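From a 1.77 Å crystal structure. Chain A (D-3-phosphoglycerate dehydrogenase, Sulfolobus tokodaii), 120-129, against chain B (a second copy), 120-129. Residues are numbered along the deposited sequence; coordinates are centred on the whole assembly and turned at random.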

# COMPACT_ATOMS: atom_id res chain seq x y z
N MET A 120 0.70 7.26 -5.76
CA MET A 120 -0.46 7.52 -4.93
C MET A 120 -0.42 8.88 -4.24
O MET A 120 -1.45 9.54 -4.11
CB MET A 120 -0.63 6.41 -3.88
CG MET A 120 -1.08 5.09 -4.48
SD MET A 120 -1.35 3.80 -3.25
CE MET A 120 -2.86 4.33 -2.53
N TYR A 121 0.76 9.31 -3.80
CA TYR A 121 0.86 10.60 -3.12
C TYR A 121 0.41 11.73 -4.03
O TYR A 121 -0.38 12.58 -3.64
CB TYR A 121 2.30 10.86 -2.67
CG TYR A 121 2.45 12.21 -2.00
CD1 TYR A 121 1.79 12.49 -0.81
CD2 TYR A 121 3.22 13.21 -2.58
CE1 TYR A 121 1.89 13.75 -0.21
CE2 TYR A 121 3.34 14.47 -1.98
CZ TYR A 121 2.67 14.73 -0.80
OH TYR A 121 2.79 15.96 -0.21
N THR A 122 0.93 11.73 -5.25
CA THR A 122 0.58 12.76 -6.22
C THR A 122 -0.93 12.79 -6.45
O THR A 122 -1.54 13.86 -6.47
CB THR A 122 1.30 12.51 -7.56
OG1 THR A 122 2.72 12.49 -7.34
CG2 THR A 122 0.96 13.61 -8.56
N SER A 123 -1.52 11.61 -6.60
CA SER A 123 -2.95 11.48 -6.83
C SER A 123 -3.77 11.96 -5.63
O SER A 123 -4.76 12.68 -5.79
CB SER A 123 -3.30 10.02 -7.13
OG SER A 123 -4.66 9.86 -7.52
N MET A 124 -3.35 11.58 -4.43
CA MET A 124 -4.07 11.98 -3.23
C MET A 124 -3.99 13.49 -3.01
O MET A 124 -4.96 14.11 -2.56
CB MET A 124 -3.54 11.25 -2.00
CG MET A 124 -3.73 9.74 -2.05
SD MET A 124 -3.06 8.95 -0.58
CE MET A 124 -1.36 8.92 -0.96
N ALA A 125 -2.85 14.08 -3.33
CA ALA A 125 -2.68 15.52 -3.17
C ALA A 125 -3.62 16.22 -4.14
O ALA A 125 -4.28 17.20 -3.79
CB ALA A 125 -1.24 15.92 -3.44
N LEU A 126 -3.67 15.72 -5.37
CA LEU A 126 -4.54 16.30 -6.38
C LEU A 126 -5.99 16.23 -5.92
O LEU A 126 -6.71 17.22 -5.95
CB LEU A 126 -4.37 15.56 -7.71
CG LEU A 126 -3.12 15.94 -8.50
CD1 LEU A 126 -2.83 14.91 -9.57
CD2 LEU A 126 -3.33 17.32 -9.12
N ALA A 127 -6.41 15.05 -5.47
CA ALA A 127 -7.78 14.86 -5.00
C ALA A 127 -8.17 15.85 -3.91
O ALA A 127 -9.21 16.51 -3.99
CB ALA A 127 -7.97 13.42 -4.50
N LYS A 128 -7.33 15.97 -2.88
CA LYS A 128 -7.62 16.88 -1.78
C LYS A 128 -7.75 18.32 -2.25
O LYS A 128 -8.44 19.13 -1.62
CB LYS A 128 -6.53 16.77 -0.71
CG LYS A 128 -6.58 15.47 0.10
CD LYS A 128 -7.79 15.44 1.02
CE LYS A 128 -7.80 14.18 1.89
NZ LYS A 128 -8.88 14.21 2.92
N SER A 129 -7.10 18.65 -3.37
CA SER A 129 -7.17 20.00 -3.91
C SER A 129 -8.39 20.17 -4.82
O SER A 129 -8.63 21.25 -5.38
CB SER A 129 -5.90 20.33 -4.70
OG SER A 129 -5.86 19.63 -5.93
N MET B 120 -0.61 7.23 5.80
CA MET B 120 0.56 7.48 4.97
C MET B 120 0.54 8.85 4.30
O MET B 120 1.58 9.49 4.17
CB MET B 120 0.71 6.38 3.92
CG MET B 120 1.15 5.05 4.51
SD MET B 120 1.40 3.76 3.28
CE MET B 120 2.92 4.28 2.55
N TYR B 121 -0.63 9.29 3.85
CA TYR B 121 -0.72 10.59 3.19
C TYR B 121 -0.25 11.70 4.11
O TYR B 121 0.55 12.55 3.72
CB TYR B 121 -2.15 10.87 2.74
CG TYR B 121 -2.29 12.23 2.08
CD1 TYR B 121 -1.62 12.51 0.89
CD2 TYR B 121 -3.05 13.24 2.66
CE1 TYR B 121 -1.71 13.77 0.29
CE2 TYR B 121 -3.14 14.50 2.08
CZ TYR B 121 -2.47 14.75 0.90
OH TYR B 121 -2.58 16.00 0.31
N THR B 122 -0.77 11.70 5.33
CA THR B 122 -0.41 12.72 6.30
C THR B 122 1.10 12.73 6.53
O THR B 122 1.72 13.80 6.56
CB THR B 122 -1.14 12.48 7.64
OG1 THR B 122 -2.55 12.48 7.42
CG2 THR B 122 -0.78 13.56 8.64
N SER B 123 1.67 11.54 6.68
CA SER B 123 3.10 11.40 6.90
C SER B 123 3.92 11.88 5.71
O SER B 123 4.93 12.58 5.87
CB SER B 123 3.43 9.93 7.20
OG SER B 123 4.79 9.75 7.58
N MET B 124 3.50 11.51 4.50
CA MET B 124 4.23 11.91 3.30
C MET B 124 4.17 13.41 3.09
O MET B 124 5.15 14.02 2.64
CB MET B 124 3.69 11.19 2.07
CG MET B 124 3.86 9.68 2.12
SD MET B 124 3.18 8.91 0.63
CE MET B 124 1.48 8.89 1.02
N ALA B 125 3.03 14.02 3.42
CA ALA B 125 2.89 15.46 3.26
C ALA B 125 3.83 16.15 4.24
O ALA B 125 4.51 17.12 3.90
CB ALA B 125 1.45 15.88 3.54
N LEU B 126 3.87 15.64 5.47
CA LEU B 126 4.76 16.20 6.48
C LEU B 126 6.20 16.11 6.02
O LEU B 126 6.94 17.09 6.06
CB LEU B 126 4.58 15.45 7.81
CG LEU B 126 3.33 15.84 8.60
CD1 LEU B 126 3.03 14.81 9.66
CD2 LEU B 126 3.56 17.21 9.23
N ALA B 127 6.61 14.93 5.57
CA ALA B 127 7.98 14.72 5.10
C ALA B 127 8.38 15.72 4.01
O ALA B 127 9.43 16.36 4.10
CB ALA B 127 8.15 13.29 4.58
N LYS B 128 7.54 15.85 2.98
CA LYS B 128 7.84 16.76 1.89
C LYS B 128 7.99 18.20 2.37
O LYS B 128 8.70 19.00 1.74
CB LYS B 128 6.75 16.67 0.82
CG LYS B 128 6.79 15.38 0.00
CD LYS B 128 8.00 15.34 -0.92
CE LYS B 128 7.99 14.09 -1.80
NZ LYS B 128 9.06 14.11 -2.83
N SER B 129 7.35 18.53 3.48
CA SER B 129 7.44 19.88 4.04
C SER B 129 8.66 20.02 4.95
O SER B 129 8.91 21.09 5.51
CB SER B 129 6.17 20.22 4.83
OG SER B 129 6.12 19.51 6.05

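Two copies of one helix cross almost at right angles about an exact two-fold axis and pack through a small, largely apolar set of contacts with no hydrogen bond across it, in which Tyr121(A) and Tyr121(B) each serve as a knob in a hole on the partner helix. The axes approach to 10.5 Å at an angle of 94°, and the contact, which involves residues 121, 124, 125 and 128 of each helix, buries 395 Å² in total, more than half of it on the two tyrosines.

The CA-to-CB bond of Tyr121(A) points sideways, but with chi1 in t the end of the side chain comes nearer to chain B and settles among Tyr121(B), Met124(B), Ala125(B) and Lys128(B). Its CD1 lies 3.7 Å from CB of Met124(B), and its OH reaches to 3.5 Å from CA of Ala125(B) and 4.0 Å from CG of Lys128(B). The hydroxyl thus rests against carbon. Symmetry repeats each of these contacts from Tyr121(B).

At the two-fold, like meets like. CE1 of Tyr121(A) is 3.6 Å from CE1 of Tyr121(B); the rings meet rim to rim, their planes inclined at 36°, rather than stacking. Met124(A) and Met124(B), whose CA-to-CB bonds point toward the opposing stretch, bring their methyl groups together, with CE of Met124(A) 3.5 Å from CE of Met124(B).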